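Local coordinates for protein glutathione transferase lambda1 (Populus trichocarpa, PDB 4PQH) that binds glutathione, probably for thiol-transferase or conjugation chemistry, as a monomeric plant lambda-class enzyme with the GST fold, at residues A[49-52]-A[53-56]; A[123-126]-A[127-130]; A[202-205]-A[206-210]. One frame throughout, in Å; residues are numbered along the deposited sequence.

Contact 1 (A[49-52]-A[53-56]); sequences KGLQ and DKIK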
ATOM      1  N   LYS A  49      10.846  -4.655  -4.863  1.00 12.29           N
ATOM      2  CA  LYS A  49      11.735  -5.796  -4.733  1.00 13.10           C
ATOM      3  C   LYS A  49      12.123  -6.398  -6.082  1.00 12.51           C
ATOM      4  O   LYS A  49      12.847  -7.389  -6.132  1.00 13.74           O
ATOM      5  CB  LYS A  49      11.110  -6.846  -3.811  1.00 12.34           C
ATOM      6  CG  LYS A  49      10.998  -6.377  -2.376  1.00 12.96           C
ATOM      7  CD  LYS A  49      10.403  -7.444  -1.464  1.00 12.43           C
ATOM      8  CE  LYS A  49      11.441  -8.494  -1.104  1.00 13.40           C
ATOM      9  NZ  LYS A  49      12.448  -7.961  -0.135  1.00 13.55           N
ATOM     10  N   GLY A  50      11.674  -5.786  -7.174  1.00 13.26           N
ATOM     11  CA  GLY A  50      11.998  -6.275  -8.509  1.00 12.71           C
ATOM     12  C   GLY A  50      11.321  -7.592  -8.868  1.00 13.59           C
ATOM     13  O   GLY A  50      11.858  -8.404  -9.619  1.00 15.42           O
ATOM     14  N   LEU A  51      10.113  -7.795  -8.354  1.00 13.19           N
ATOM     15  CA  LEU A  51       9.443  -9.087  -8.479  1.00 14.15           C
ATOM     16  C   LEU A  51       8.378  -9.126  -9.568  1.00 15.79           C
ATOM     17  O   LEU A  51       7.484  -9.974  -9.530  1.00 16.76           O
ATOM     18  CB  LEU A  51       8.826  -9.476  -7.137  1.00 13.86           C
ATOM     19  CG  LEU A  51       9.826  -9.648  -5.987  1.00 13.51           C
ATOM     20  CD1 LEU A  51       9.105  -9.775  -4.657  1.00 14.93           C
ATOM     21  CD2 LEU A  51      10.726 -10.854  -6.226  1.00 15.86           C
ATOM     22  N   GLN A  52       8.474  -8.220 -10.537  1.00 16.52           N
ATOM     23  CA  GLN A  52       7.463  -8.132 -11.588  1.00 18.17           C
ATOM     24  C   GLN A  52       7.345  -9.427 -12.398  1.00 21.26           C
ATOM     25  O   GLN A  52       6.254  -9.802 -12.820  1.00 22.58           O
ATOM     26  CB  GLN A  52       7.728  -6.933 -12.511  1.00 17.76           C
ATOM     27  CG  GLN A  52       7.669  -5.565 -11.821  1.00 17.85           C
ATOM     28  CD  GLN A  52       9.018  -5.080 -11.315  1.00 19.54           C
ATOM     29  OE1 GLN A  52       9.906  -5.874 -10.994  1.00 19.36           O
ATOM     30  NE2 GLN A  52       9.175  -3.764 -11.235  1.00 20.34           N
ATOM     31  N   ASP A  53       8.461 -10.120 -12.593  1.00 22.28           N
ATOM     32  CA  ASP A  53       8.448 -11.373 -13.347  1.00 26.09           C
ATOM     33  C   ASP A  53       8.130 -12.590 -12.487  1.00 26.08           C
ATOM     34  O   ASP A  53       7.941 -13.689 -13.007  1.00 30.17           O
ATOM     35  CB  ASP A  53       9.792 -11.596 -14.046  1.00 30.92           C
ATOM     36  CG  ASP A  53      10.000 -10.661 -15.215  1.00 36.02           C
ATOM     37  OD1 ASP A  53       8.989 -10.182 -15.775  1.00 38.09           O
ATOM     38  OD2 ASP A  53      11.169 -10.413 -15.579  1.00 38.49           O
ATOM     39  N   LYS A  54       8.074 -12.386 -11.173  0.51 24.10           N
ATOM     40  CA  LYS A  54       7.836 -13.473 -10.231  0.51 22.86           C
ATOM     41  C   LYS A  54       6.389 -13.484  -9.745  0.51 21.56           C
ATOM     42  O   LYS A  54       5.825 -14.540  -9.464  0.51 22.96           O
ATOM     43  CB  LYS A  54       8.779 -13.335  -9.034  0.51 24.92           C
ATOM     44  CG  LYS A  54       8.623 -14.414  -7.975  0.51 26.14           C
ATOM     45  CD  LYS A  54       9.051 -15.775  -8.497  0.51 26.88           C
ATOM     46  CE  LYS A  54       9.009 -16.819  -7.393  0.51 27.68           C
ATOM     47  NZ  LYS A  54       9.840 -16.423  -6.226  0.51 27.44           N
ATOM     48  N   ILE A  55       5.796 -12.299  -9.648  1.00 19.48           N
ATOM     49  CA  ILE A  55       4.443 -12.159  -9.124  1.00 18.51           C
ATOM     50  C   ILE A  55       3.527 -11.593 -10.196  1.00 19.28           C
ATOM     51  O   ILE A  55       3.686 -10.453 -10.628  1.00 20.18           O
ATOM     52  CB  ILE A  55       4.431 -11.254  -7.876  1.00 17.00           C
ATOM     53  CG1 ILE A  55       5.320 -11.865  -6.779  1.00 17.56           C
ATOM     54  CG2 ILE A  55       3.001 -11.015  -7.403  1.00 17.76           C
ATOM     55  CD1 ILE A  55       5.518 -10.978  -5.573  1.00 18.82           C
ATOM     56  N   LYS A  56       2.573 -12.408 -10.634  1.00 18.88           N
ATOM     57  CA  LYS A  56       1.652 -11.990 -11.679  1.00 20.11           C
ATOM     58  C   LYS A  56       0.498 -11.185 -11.093  1.00 19.66           C
ATOM     59  O   LYS A  56      -0.113 -11.594 -10.103  1.00 20.60           O
ATOM     60  CB  LYS A  56       1.111 -13.207 -12.425  1.00 22.04           C
ATOM     61  CG  LYS A  56       0.138 -12.864 -13.543  1.00 25.99           C
ATOM     62  CD  LYS A  56      -0.427 -14.125 -14.175  1.00 30.19           C
ATOM     63  CE  LYS A  56      -0.245 -14.117 -15.684  1.00 33.41           C
ATOM     64  NZ  LYS A  56      -0.659 -15.409 -16.303  1.00 34.01           N
TER
HETATM   65  O   HOH W   1      10.972 -10.889 -11.155  1.00 32.15           O
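The turn between helix 37-48 and strand 55-59, in the thioredoxin-like N-terminal domain of the GST fold, is closed here by Leu51 against Lys54 and Ile55. Gly50 is the first residue after helix 37-48 to leave helical backbone angles; its positive phi belongs to a Schellman motif. One acceptor, Leu51 O, then organises the turn. Ile55 N gives it a hydrogen bond of 2.9 Å, almost straight out from the carbonyl at a C=O...N angle of 169°. Lys54 N bonds to the same oxygen at 3.0 Å, but comes from above the carbonyl plane, 66° out of it. The two donors therefore do not compete for one direction. The buried side chains of Leu51 and Ile55 cross at a slant. Leu51 CD1 meets Ile55 CD1 at 3.9 Å, and Ile55 CD1 also reaches Leu51 CB at 4.0 Å. Ile55 CG1 stands anti to its own carbonyl carbon (chi1 -60°), which, with the chain extended beyond CG1, brings CD1 to Leu51. A water donates to Gly50 O at 3.1 Å and accepts a weak bond from Asp53 N. Leu51 also packs on Ile99 of helix 92-102 and on Phe103, while Ile55 lies on Thr28 and Leu30 of strand 28-32. A doubly gripped carbonyl thus fixes the backbone bend, and the leucine and isoleucine tie the turn to the apolar interior, next to strand 28-32.

Contact 2 (A[123-126]-A[127-130]); sequences FSYT and GSFS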
ATOM      1  N   PHE A 123       2.789   1.100  12.095  1.00 15.84           N
ATOM      2  CA  PHE A 123       1.812   0.171  11.526  1.00 16.21           C
ATOM      3  C   PHE A 123       0.504   0.205  12.313  1.00 17.90           C
ATOM      4  O   PHE A 123      -0.580   0.198  11.729  1.00 18.53           O
ATOM      5  CB  PHE A 123       2.354  -1.256  11.505  1.00 15.80           C
ATOM      6  CG  PHE A 123       3.412  -1.495  10.467  1.00 15.02           C
ATOM      7  CD1 PHE A 123       3.277  -0.996   9.182  1.00 15.57           C
ATOM      8  CD2 PHE A 123       4.536  -2.243  10.781  1.00 16.60           C
ATOM      9  CE1 PHE A 123       4.260  -1.222   8.226  1.00 16.95           C
ATOM     10  CE2 PHE A 123       5.523  -2.472   9.830  1.00 17.86           C
ATOM     11  CZ  PHE A 123       5.381  -1.960   8.551  1.00 17.96           C
ATOM     12  N   SER A 124       0.619   0.249  13.637  1.00 17.89           N
ATOM     13  CA  SER A 124      -0.552   0.265  14.516  1.00 18.61           C
ATOM     14  C   SER A 124      -1.355   1.537  14.313  1.00 18.37           C
ATOM     15  O   SER A 124      -2.564   1.554  14.521  1.00 20.88           O
ATOM     16  CB  SER A 124      -0.116   0.169  15.976  1.00 20.14           C
ATOM     17  OG  SER A 124       0.350  -1.134  16.295  1.00 22.19           O
ATOM     18  N   TYR A 125      -0.676   2.604  13.914  1.00 17.50           N
ATOM     19  CA  TYR A 125      -1.331   3.896  13.722  1.00 15.68           C
ATOM     20  C   TYR A 125      -2.112   4.011  12.410  1.00 15.06           C
ATOM     21  O   TYR A 125      -2.913   4.937  12.244  1.00 16.13           O
ATOM     22  CB  TYR A 125      -0.295   5.028  13.829  1.00 17.34           C
ATOM     23  CG  TYR A 125      -0.898   6.411  13.813  1.00 19.33           C
ATOM     24  CD1 TYR A 125      -1.582   6.906  14.918  1.00 20.52           C
ATOM     25  CD2 TYR A 125      -0.798   7.219  12.690  1.00 20.84           C
ATOM     26  CE1 TYR A 125      -2.137   8.170  14.905  1.00 22.70           C
ATOM     27  CE2 TYR A 125      -1.354   8.486  12.668  1.00 20.44           C
ATOM     28  CZ  TYR A 125      -2.022   8.956  13.780  1.00 21.41           C
ATOM     29  OH  TYR A 125      -2.583  10.217  13.765  1.00 24.34           O
ATOM     30  N   THR A 126      -1.908   3.080  11.480  1.00 15.16           N
ATOM     31  CA  THR A 126      -2.528   3.204  10.152  1.00 16.28           C
ATOM     32  C   THR A 126      -4.051   3.311  10.184  1.00 16.93           C
ATOM     33  O   THR A 126      -4.622   4.091   9.431  1.00 15.39           O
ATOM     34  CB  THR A 126      -2.124   2.066   9.176  1.00 15.66           C
ATOM     35  OG1 THR A 126      -2.473   0.796   9.735  1.00 17.71           O
ATOM     36  CG2 THR A 126      -0.624   2.120   8.857  1.00 15.84           C
ATOM     37  N   GLY A 127      -4.701   2.528  11.043  1.00 16.77           N
ATOM     38  CA  GLY A 127      -6.149   2.601  11.181  1.00 17.12           C
ATOM     39  C   GLY A 127      -6.618   3.974  11.623  1.00 16.95           C
ATOM     40  O   GLY A 127      -7.560   4.533  11.050  1.00 18.03           O
ATOM     41  N   SER A 128      -5.969   4.513  12.651  1.00 17.28           N
ATOM     42  CA  SER A 128      -6.300   5.837  13.172  1.00 17.08           C
ATOM     43  C   SER A 128      -6.067   6.898  12.118  1.00 15.51           C
ATOM     44  O   SER A 128      -6.830   7.853  12.008  1.00 16.00           O
ATOM     45  CB  SER A 128      -5.457   6.161  14.409  1.00 19.89           C
ATOM     46  OG  SER A 128      -5.606   5.169  15.410  1.00 25.63           O
ATOM     47  N   PHE A 129      -4.996   6.736  11.348  1.00 14.28           N
ATOM     48  CA  PHE A 129      -4.670   7.684  10.299  1.00 13.63           C
ATOM     49  C   PHE A 129      -5.789   7.762   9.256  1.00 12.69           C
ATOM     50  O   PHE A 129      -6.239   8.848   8.883  1.00 12.90           O
ATOM     51  CB  PHE A 129      -3.347   7.290   9.641  1.00 12.48           C
ATOM     52  CG  PHE A 129      -2.895   8.246   8.579  1.00 12.46           C
ATOM     53  CD1 PHE A 129      -2.471   9.528   8.913  1.00 12.92           C
ATOM     54  CD2 PHE A 129      -2.904   7.868   7.246  1.00 12.79           C
ATOM     55  CE1 PHE A 129      -2.042  10.412   7.926  1.00 13.69           C
ATOM     56  CE2 PHE A 129      -2.476   8.744   6.256  1.00 13.08           C
ATOM     57  CZ  PHE A 129      -2.050  10.018   6.600  1.00 13.16           C
ATOM     58  N   SER A 130      -6.231   6.605   8.777  1.00 13.38           N
ATOM     59  CA  SER A 130      -7.348   6.547   7.838  1.00 15.09           C
ATOM     60  C   SER A 130      -8.636   7.094   8.445  1.00 14.27           C
ATOM     61  O   SER A 130      -9.361   7.869   7.810  1.00 14.01           O
ATOM     62  CB  SER A 130      -7.571   5.109   7.362  1.00 17.35           C
ATOM     63  OG  SER A 130      -6.758   4.817   6.243  1.00 21.12           O
TER
HETATM   64  O   HOH W   2      -4.171   0.191  12.631  1.00 22.53           O
HETATM   65  O   HOH W   3      -4.801   2.898  14.741  1.00 25.03           O
HETATM   66  O   HOH W   4      -4.052   4.645   6.778  1.00 15.57           O
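Tyr125 meets Ser128 and Phe129 one turn further along helix 113-137, in the all-helical C-terminal domain of the GST fold. The helix is kinked here: the N atoms of Gly127 and Ser128 lack bonds to the preceding turn. From CB the tyrosine chain leaves with CG anti to its backbone N (chi1 -173°), which lays the ring along the next turn. Along the CD1-CE1 flank of the ring lies Ser128 CB, 3.9 Å from Tyr125 CE1. Along the CD2-CE2 flank lies Phe129; Tyr125 CE2 comes to 3.8 Å of Phe129 CB and 4.1 Å of Phe129 CD1. The two aromatic side chains cross at about a right angle, and Phe129 N lies above one face of the Tyr125 ring. Beyond the segments, the Tyr125 ring stacks on Tyr150, and Phe129 meets Phe148 and Tyr175 edge-to-face. An alanine in place of Tyr125 is likely to open a gap beside Phe129 CB and leave Tyr150 without its stacking partner. Along the backbone, Phe129 N bonds to Tyr125 O at 2.9 Å. Phe123 O, the regular helical acceptor for Gly127 N, is taken by Thr126 N and by Thr126 OG1, at 2.8 Å. A water links Gly127 N to Ser124 O instead. The Thr126 side chain lies about 8 Å from the bound glutathione. Hydroxyl and water thus serve the polar backbone at the kink, while the Tyr125 and Phe129 rings pack against helices 144-154 and 170-190.

Contact 3 (A[202-205]-A[206-210]); sequences AAWI and EEMNK
Trp204 and Met208 run side by side near the end of helix 199-208, both pointing the same way. In the conformer described, one of two modelled for Met208, the methionine chain is laid over the indole. Met208 CG then sits over the six-membered ring, 3.4 Å from its centroid and only 8° off the normal, a CH-pi contact. Its nearest ring atom is Trp204 CZ2, at 3.5 Å. The sulfur follows at a slant: Met208 SD is 4.5 Å from the same centroid, 29° off the normal, a Met-aromatic contact. The bend at chi2 (-57°) keeps SD near the ring. Ile205 CG1 lies in plane at the indole edge. Ile205 and Asn209 form a second pair lying side by side, with Ile205 CG2 3.8 Å from Asn209 ND2. Along the backbone, Met208 N donates to Trp204 O at 2.8 Å, and Asn209 N to Ile205 O at 3.0 Å. Lys210 NZ makes a salt bridge of 2.8 Å to Glu207 OE2, on the syn side and somewhat out of the carboxylate plane. Met208 touches Asp172 and Ala176, so the buried pair joins this helix to helix 170-190 in the C-terminal domain. The tryptophan appears to be held in two ways: its NE1 is anchored to Asp172 OD1, and one face is packed, at least in this conformer, by a flexible thioether chain.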
ATOM      1  N   ALA A 202       6.491  17.132   3.679  1.00  9.68           N
ATOM      2  CA  ALA A 202       6.680  17.620   2.317  1.00 10.53           C
ATOM      3  C   ALA A 202       7.877  16.916   1.665  1.00 11.10           C
ATOM      4  O   ALA A 202       7.806  16.482   0.509  1.00 11.26           O
ATOM      5  CB  ALA A 202       6.862  19.137   2.307  1.00 10.61           C
ATOM      6  N   ALA A 203       8.967  16.774   2.421  1.00 10.68           N
ATOM      7  CA  ALA A 203      10.154  16.085   1.926  1.00 10.74           C
ATOM      8  C   ALA A 203       9.884  14.596   1.657  1.00 10.66           C
ATOM      9  O   ALA A 203      10.345  14.040   0.659  1.00 11.56           O
ATOM     10  CB  ALA A 203      11.312  16.245   2.912  1.00 11.39           C
ATOM     11  N   TRP A 204       9.128  13.960   2.550  1.00  9.20           N
ATOM     12  CA  TRP A 204       8.769  12.553   2.400  1.00  8.76           C
ATOM     13  C   TRP A 204       8.001  12.344   1.095  1.00 10.98           C
ATOM     14  O   TRP A 204       8.273  11.414   0.341  1.00 10.89           O
ATOM     15  CB  TRP A 204       7.930  12.098   3.596  1.00  8.99           C
ATOM     16  CG  TRP A 204       7.560  10.643   3.573  1.00  9.78           C
ATOM     17  CD1 TRP A 204       8.244   9.615   4.149  1.00  9.49           C
ATOM     18  CD2 TRP A 204       6.399  10.062   2.963  1.00 10.44           C
ATOM     19  NE1 TRP A 204       7.596   8.425   3.923  1.00 10.30           N
ATOM     20  CE2 TRP A 204       6.453   8.673   3.207  1.00 10.00           C
ATOM     21  CE3 TRP A 204       5.323  10.582   2.232  1.00 11.19           C
ATOM     22  CZ2 TRP A 204       5.475   7.796   2.735  1.00 10.58           C
ATOM     23  CZ3 TRP A 204       4.351   9.709   1.775  1.00 11.55           C
ATOM     24  CH2 TRP A 204       4.431   8.335   2.029  1.00 11.56           C
ATOM     25  N   ILE A 205       7.042  13.224   0.820  1.00 10.21           N
ATOM     26  CA  ILE A 205       6.270  13.118  -0.403  1.00 10.22           C
ATOM     27  C   ILE A 205       7.180  13.276  -1.624  1.00 11.69           C
ATOM     28  O   ILE A 205       7.086  12.503  -2.589  1.00 12.34           O
ATOM     29  CB  ILE A 205       5.105  14.127  -0.408  1.00  9.90           C
ATOM     30  CG1 ILE A 205       4.087  13.772   0.683  1.00 10.74           C
ATOM     31  CG2 ILE A 205       4.430  14.157  -1.780  1.00 13.18           C
ATOM     32  CD1 ILE A 205       3.090  14.875   0.926  1.00 11.69           C
ATOM     33  N   GLU A 206       8.082  14.257  -1.570  1.00 11.14           N
ATOM     34  CA  GLU A 206       9.018  14.451  -2.671  0.54 12.49           C
ATOM     35  C   GLU A 206       9.912  13.228  -2.888  1.00 12.00           C
ATOM     36  O   GLU A 206      10.155  12.829  -4.030  1.00 12.41           O
ATOM     37  CB  GLU A 206       9.872  15.710  -2.480  0.54 14.58           C
ATOM     38  CG  GLU A 206      10.831  15.954  -3.634  0.54 18.96           C
ATOM     39  CD  GLU A 206      11.528  17.293  -3.556  0.54 24.14           C
ATOM     40  OE1 GLU A 206      11.666  17.834  -2.440  0.54 26.37           O
ATOM     41  OE2 GLU A 206      11.939  17.803  -4.619  0.54 26.27           O
ATOM     42  N   GLU A 207      10.377  12.623  -1.799  1.00 10.96           N
ATOM     43  CA  GLU A 207      11.251  11.469  -1.917  1.00  9.19           C
ATOM     44  C   GLU A 207      10.510  10.219  -2.398  1.00 10.32           C
ATOM     45  O   GLU A 207      11.045   9.440  -3.189  1.00 11.99           O
ATOM     46  CB  GLU A 207      11.973  11.236  -0.596  1.00 11.05           C
ATOM     47  CG  GLU A 207      12.960  12.374  -0.252  1.00 11.30           C
ATOM     48  CD  GLU A 207      13.959  12.654  -1.372  1.00 11.51           C
ATOM     49  OE1 GLU A 207      14.597  11.691  -1.864  1.00 12.52           O
ATOM     50  OE2 GLU A 207      14.090  13.835  -1.773  1.00 12.16           O
ATOM     51  N   MET A 208       9.281  10.031  -1.928  0.57  9.23           N
ATOM     52  CA  MET A 208       8.465   8.923  -2.410  0.57 10.56           C
ATOM     53  C   MET A 208       8.236   9.040  -3.902  0.57 11.69           C
ATOM     54  O   MET A 208       8.299   8.051  -4.635  0.57 12.14           O
ATOM     55  CB  MET A 208       7.117   8.898  -1.702  0.57 10.63           C
ATOM     56  CG  MET A 208       7.185   8.323  -0.313  0.57  9.24           C
ATOM     57  SD  MET A 208       7.862   6.646  -0.273  0.57 11.32           S
ATOM     58  CE  MET A 208       6.819   5.791  -1.458  0.57 13.81           C
ATOM     59  N   ASN A 209       7.980  10.259  -4.356  1.00 12.87           N
ATOM     60  CA  ASN A 209       7.705  10.479  -5.771  1.00 14.89           C
ATOM     61  C   ASN A 209       8.899  10.242  -6.685  1.00 13.85           C
ATOM     62  O   ASN A 209       8.749  10.214  -7.901  1.00 16.60           O
ATOM     63  CB  ASN A 209       7.129  11.870  -6.010  1.00 16.66           C
ATOM     64  CG  ASN A 209       5.693  11.993  -5.542  1.00 20.20           C
ATOM     65  OD1 ASN A 209       4.998  10.996  -5.352  1.00 22.01           O
ATOM     66  ND2 ASN A 209       5.239  13.221  -5.373  1.00 20.07           N
ATOM     67  N   LYS A 210      10.085  10.077  -6.101  1.00 11.74           N
ATOM     68  CA  LYS A 210      11.269   9.753  -6.885  1.00 10.52           C
ATOM     69  C   LYS A 210      11.436   8.248  -7.031  1.00 15.10           C
ATOM     70  O   LYS A 210      12.313   7.781  -7.757  1.00 16.64           O
ATOM     71  CB  LYS A 210      12.518  10.328  -6.224  1.00 12.94           C
ATOM     72  CG  LYS A 210      12.570  11.830  -6.225  1.00 11.88           C
ATOM     73  CD  LYS A 210      13.713  12.344  -5.371  1.00 12.56           C
ATOM     74  CE  LYS A 210      13.681  13.850  -5.322  1.00 13.98           C
ATOM     75  NZ  LYS A 210      14.775  14.390  -4.454  1.00 15.27           N
TER

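How the contacts relate
All three contacts are local and lie in series along the chain. Contact 1 belongs to the thioredoxin-like domain; contacts 2 and 3 sit on different helices of the all-helical domain, and both face helix 170-190. Contacts 2 and 3 approach to about 8 Å between nearest atoms, while contact 1 stays about 12 Å from either. Contact 2 is largely a surface contact, yet it is nearest to glutathione: the Thr126 side chain is about 8 Å from the ligand. Contacts 1 and 3 are partly buried and distant from that site. Aliphatic packing marks contact 1, aromatic crossing with waters contact 2, and sulfur and CH-pi packing contact 3.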